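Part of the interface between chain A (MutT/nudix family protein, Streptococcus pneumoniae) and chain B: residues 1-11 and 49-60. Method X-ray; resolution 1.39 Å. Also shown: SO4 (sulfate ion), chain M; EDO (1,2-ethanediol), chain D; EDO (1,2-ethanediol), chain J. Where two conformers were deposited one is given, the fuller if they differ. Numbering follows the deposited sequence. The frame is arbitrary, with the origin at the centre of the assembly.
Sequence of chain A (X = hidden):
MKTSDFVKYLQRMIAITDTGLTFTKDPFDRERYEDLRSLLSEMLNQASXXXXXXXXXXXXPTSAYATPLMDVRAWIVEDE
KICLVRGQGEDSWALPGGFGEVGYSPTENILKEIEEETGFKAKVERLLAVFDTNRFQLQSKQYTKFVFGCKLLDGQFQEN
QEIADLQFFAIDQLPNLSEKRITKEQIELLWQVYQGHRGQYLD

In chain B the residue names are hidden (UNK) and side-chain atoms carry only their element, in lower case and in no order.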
# COMPACT_ATOMS: atom_id res chain seq x y z
N MET A 1 -14.59 -21.40 -2.72
CA MET A 1 -13.64 -20.24 -2.60
C MET A 1 -12.22 -20.67 -2.96
O MET A 1 -11.75 -21.69 -2.49
CB MET A 1 -13.66 -19.67 -1.18
CG MET A 1 -12.84 -18.39 -1.08
SD MET A 1 -12.96 -17.61 0.53
CE MET A 1 -14.69 -17.14 0.55
N LYS A 2 -11.54 -19.83 -3.73
CA LYS A 2 -10.12 -20.01 -4.05
C LYS A 2 -9.25 -19.59 -2.88
O LYS A 2 -9.62 -18.68 -2.12
CB LYS A 2 -9.72 -19.16 -5.26
CG LYS A 2 -10.50 -19.45 -6.53
CD LYS A 2 -10.03 -18.47 -7.60
CE LYS A 2 -10.74 -18.67 -8.92
NZ LYS A 2 -10.31 -17.58 -9.84
N THR A 3 -8.10 -20.23 -2.74
CA THR A 3 -7.14 -19.85 -1.73
C THR A 3 -6.79 -18.37 -1.79
O THR A 3 -6.81 -17.67 -0.76
CB THR A 3 -5.85 -20.68 -1.87
OG1 THR A 3 -6.19 -22.07 -1.70
CG2 THR A 3 -4.85 -20.32 -0.80
N SER A 4 -6.52 -17.87 -2.98
CA SER A 4 -6.11 -16.46 -3.12
C SER A 4 -7.21 -15.52 -2.64
O SER A 4 -6.93 -14.50 -2.00
CB SER A 4 -5.73 -16.15 -4.58
OG SER A 4 -6.80 -16.38 -5.45
N ASP A 5 -8.46 -15.86 -2.94
CA ASP A 5 -9.57 -15.03 -2.50
C ASP A 5 -9.73 -15.11 -0.99
O ASP A 5 -9.95 -14.08 -0.36
CB ASP A 5 -10.86 -15.40 -3.22
CG ASP A 5 -10.87 -14.95 -4.66
OD1 ASP A 5 -10.35 -13.86 -4.97
OD2 ASP A 5 -11.41 -15.69 -5.50
N PHE A 6 -9.61 -16.29 -0.39
CA PHE A 6 -9.65 -16.37 1.06
C PHE A 6 -8.62 -15.43 1.69
O PHE A 6 -8.94 -14.67 2.61
CB PHE A 6 -9.43 -17.81 1.58
CG PHE A 6 -9.35 -17.88 3.08
CD1 PHE A 6 -10.51 -17.77 3.84
CD2 PHE A 6 -8.12 -17.97 3.73
CE1 PHE A 6 -10.45 -17.81 5.22
CE2 PHE A 6 -8.05 -17.98 5.11
CZ PHE A 6 -9.22 -17.91 5.86
N VAL A 7 -7.39 -15.46 1.19
CA VAL A 7 -6.34 -14.60 1.76
C VAL A 7 -6.67 -13.13 1.58
O VAL A 7 -6.51 -12.36 2.54
CB VAL A 7 -4.95 -14.97 1.19
CG1 VAL A 7 -3.90 -13.93 1.57
CG2 VAL A 7 -4.54 -16.35 1.71
N LYS A 8 -7.14 -12.72 0.41
CA LYS A 8 -7.52 -11.34 0.20
C LYS A 8 -8.68 -10.92 1.12
O LYS A 8 -8.68 -9.81 1.66
CB LYS A 8 -7.84 -11.07 -1.26
CG LYS A 8 -6.60 -11.10 -2.17
CD LYS A 8 -7.07 -11.04 -3.62
CE LYS A 8 -5.99 -11.36 -4.63
NZ LYS A 8 -6.59 -11.29 -5.99
N TYR A 9 -9.68 -11.79 1.29
CA TYR A 9 -10.80 -11.48 2.21
C TYR A 9 -10.29 -11.33 3.62
O TYR A 9 -10.67 -10.36 4.30
CB TYR A 9 -11.85 -12.60 2.18
CG TYR A 9 -12.82 -12.56 1.02
CD1 TYR A 9 -13.62 -11.45 0.80
CD2 TYR A 9 -12.93 -13.64 0.14
CE1 TYR A 9 -14.51 -11.40 -0.26
CE2 TYR A 9 -13.82 -13.60 -0.93
CZ TYR A 9 -14.59 -12.48 -1.13
OH TYR A 9 -15.49 -12.39 -2.18
N LEU A 10 -9.45 -12.26 4.08
CA LEU A 10 -8.92 -12.17 5.44
C LEU A 10 -8.13 -10.87 5.65
O LEU A 10 -8.30 -10.16 6.65
CB LEU A 10 -8.07 -13.40 5.76
CG LEU A 10 -7.37 -13.47 7.12
CD1 LEU A 10 -8.36 -13.63 8.24
CD2 LEU A 10 -6.33 -14.59 7.16
N GLN A 11 -7.24 -10.60 4.70
CA GLN A 11 -6.38 -9.44 4.77
C GLN A 11 -7.25 -8.17 4.87
O GLN A 11 -6.99 -7.28 5.71
CB GLN A 11 -5.52 -9.48 3.52
CG GLN A 11 -4.43 -8.46 3.44
CD GLN A 11 -3.95 -8.36 2.01
OE1 GLN A 11 -4.60 -7.75 1.16
NE2 GLN A 11 -2.80 -9.01 1.71
N UNK B 49 -14.60 -26.05 1.23
CA UNK B 49 -13.41 -26.50 1.91
C UNK B 49 -12.27 -25.57 1.51
O UNK B 49 -12.28 -25.01 0.41
o UNK B 49 -13.90 -30.11 1.44
c UNK B 49 -14.04 -28.98 1.95
o UNK B 49 -14.91 -28.73 2.81
c UNK B 49 -13.05 -27.93 1.47
N UNK B 50 -11.31 -25.42 2.40
CA UNK B 50 -10.09 -24.68 2.11
C UNK B 50 -8.91 -25.61 2.29
O UNK B 50 -8.88 -26.41 3.22
c UNK B 50 -9.97 -23.46 3.03
c UNK B 50 -10.84 -21.34 3.98
c UNK B 50 -11.02 -22.36 2.87
c UNK B 50 -10.94 -21.70 1.51
N UNK B 51 -7.94 -25.49 1.39
CA UNK B 51 -6.70 -26.25 1.46
C UNK B 51 -5.77 -25.52 2.42
O UNK B 51 -5.17 -24.50 2.05
o UNK B 51 -4.49 -27.61 -1.12
c UNK B 51 -4.80 -27.12 -0.01
c UNK B 51 -6.10 -26.33 0.05
o UNK B 51 -4.06 -27.22 1.00
N UNK B 52 -5.65 -26.02 3.64
CA UNK B 52 -4.94 -25.31 4.70
C UNK B 52 -3.42 -25.24 4.50
O UNK B 52 -2.76 -24.32 5.00
o UNK B 52 -4.94 -27.23 6.16
c UNK B 52 -5.31 -25.88 6.08
N UNK B 53 -2.86 -26.19 3.76
CA UNK B 53 -1.46 -26.11 3.35
C UNK B 53 -1.24 -24.97 2.35
O UNK B 53 -0.30 -24.19 2.50
c UNK B 53 1.11 -28.68 1.84
o UNK B 53 0.52 -29.76 2.06
o UNK B 53 2.20 -28.63 1.22
c UNK B 53 0.52 -27.37 2.34
c UNK B 53 -0.94 -27.45 2.78
N UNK B 54 -2.10 -24.89 1.34
CA UNK B 54 -2.06 -23.79 0.35
C UNK B 54 -2.27 -22.43 1.00
O UNK B 54 -1.58 -21.46 0.67
o UNK B 54 -4.64 -23.82 -3.03
o UNK B 54 -4.23 -25.95 -3.49
c UNK B 54 -4.00 -24.90 -2.85
c UNK B 54 -2.87 -24.93 -1.82
c UNK B 54 -3.14 -23.97 -0.70
N UNK B 55 -3.25 -22.35 1.90
CA UNK B 55 -3.48 -21.10 2.62
C UNK B 55 -2.21 -20.64 3.33
O UNK B 55 -1.81 -19.48 3.21
c UNK B 55 -4.79 -19.97 4.47
c UNK B 55 -4.68 -21.22 3.59
c UNK B 55 -5.97 -21.41 2.83
N UNK B 56 -1.56 -21.53 4.07
CA UNK B 56 -0.33 -21.19 4.77
C UNK B 56 0.76 -20.70 3.80
O UNK B 56 1.41 -19.69 4.07
c UNK B 56 0.16 -22.39 5.59
N UNK B 57 0.94 -21.38 2.67
CA UNK B 57 1.97 -20.98 1.71
C UNK B 57 1.68 -19.63 1.01
O UNK B 57 2.60 -18.88 0.69
c UNK B 57 2.83 -23.34 1.34
c UNK B 57 2.21 -22.11 0.70
o UNK B 57 4.09 -23.28 3.37
c UNK B 57 4.07 -23.01 2.14
o UNK B 57 5.02 -22.44 1.55
N UNK B 58 0.41 -19.32 0.78
CA UNK B 58 0.06 -18.00 0.27
C UNK B 58 0.29 -16.91 1.33
O UNK B 58 0.82 -15.84 1.03
c UNK B 58 -1.36 -17.97 -0.32
c UNK B 58 -1.71 -16.55 -0.78
c UNK B 58 -1.41 -18.92 -1.49
N UNK B 59 -0.02 -17.21 2.58
CA UNK B 59 0.12 -16.21 3.64
C UNK B 59 1.56 -15.82 3.91
O UNK B 59 1.86 -14.68 4.26
c UNK B 59 -2.57 -17.44 6.12
c UNK B 59 -0.53 -16.71 4.93
c UNK B 59 -2.60 -15.23 4.99
c UNK B 59 -2.05 -16.65 4.94
N UNK B 60 2.48 -16.77 3.76
CA UNK B 60 3.89 -16.46 4.05
C UNK B 60 4.48 -15.42 3.09
O UNK B 60 4.11 -15.38 1.93
c UNK B 60 5.20 -20.01 5.05
c UNK B 60 4.44 -18.69 5.18
c UNK B 60 4.71 -20.93 6.15
n UNK B 60 5.37 -22.26 6.08
c UNK B 60 4.74 -17.74 4.02
S SO4 M . -5.95 -19.55 -6.75
O1 SO4 M . -5.92 -19.51 -5.28
O2 SO4 M . -6.34 -18.24 -7.34
O3 SO4 M . -4.60 -19.93 -7.25
O4 SO4 M . -6.93 -20.59 -7.16
C1 EDO D . -11.60 -10.91 -2.41
O1 EDO D . -10.93 -11.50 -3.53
C2 EDO D . -11.10 -9.48 -2.21
O2 EDO D . -11.89 -8.82 -1.22
C1 EDO J . -5.07 -7.25 -7.93
O1 EDO J . -6.43 -7.05 -8.32
C2 EDO J . -4.99 -8.06 -6.63
O2 EDO J . -6.29 -8.39 -6.12
O HOH W 1 -10.50 -23.89 -2.01
O HOH W 2 -8.16 -23.30 -0.30

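Position 49 carries two carbons, the second bearing two oxygens: a short carboxylate, Asp B49. Its CA-to-CB bond points away from chain A, and the exposed carboxylate is hydrogen-bonded elsewhere in the structure. Water 1 donates to Asp B49 O (3.2 Å) and to Met A1 O (2.6 Å).

Position 50 has four carbons, forked at the second. One branch end lies over a face of the Phe A6 ring; the other is 4.3 Å from Met A1 CB. This is Leu B50, whose CD1 makes a CH-pi contact. A branched aliphatic end suits a buried place beside an aromatic face.

Position 51 repeats the two-carbon carboxylate and is Asp B51. It is the N-cap of the helix: Asp B51 OD1 accepts from the backbone N of position 54 at 3.1 Å, a fitting role for a short acceptor.

Position 52, one carbon then one oxygen, is Ser B52, its CA-to-CB bond directed away from chain A; the small hydroxyl is hydrogen-bonded elsewhere in the structure. Position 53 has three carbons, the third with two oxygens: Glu B53, out of reach of chain A, its charge suiting an exposed place.

Position 54 has the same atoms, but points toward chain A, where one oxygen lies 2.7 Å from Thr A3 OG1. It is Glu B54, and OE1 accepts a hydrogen bond from that hydroxyl. A water also donates to Thr A3 OG1 (2.7 Å) and accepts from Asp B51 N (2.8 Å).

Position 55 has one carbon carrying two more, one 3.9 Å from Phe A6 CE2, the other 4.0 Å from Thr A3 CG2. It is Val B55, its compact fork serving two neighbours. Position 56, a single carbon, is Ala B56, small enough for a buried place facing away from chain A.

Position 57 has three carbons, the third carrying two oxygens: Glu B57, whose charged end leads away from chain A and suits exposure. Position 58 is another three-carbon fork, its tips 3.8 Å from Val A7 CG2 and 3.8 Å from Thr A3 CG2: Val B58, compact and apolar like the groups it meets.

Position 59, four carbons forked at the second, starts sideways but brings one tip to 3.9 Å from Val A7 CG1 and 4.4 Å from Leu A10 CD2. This is Leu B59, long enough for both. Position 60, four carbons in a row ending in nitrogen, is Lys B60; its NZ pairs with Glu B57 OE2 (3.2 Å) in a salt bridge.

The helices cross at 56°, their axes approaching to 9.6 Å. Aliphatic and aromatic side chains fill the gap, and the hydrogen bond from Thr A3 to Glu B54 adds a polar tie.

Chain B 49-60: DLDSEEVAEVLK
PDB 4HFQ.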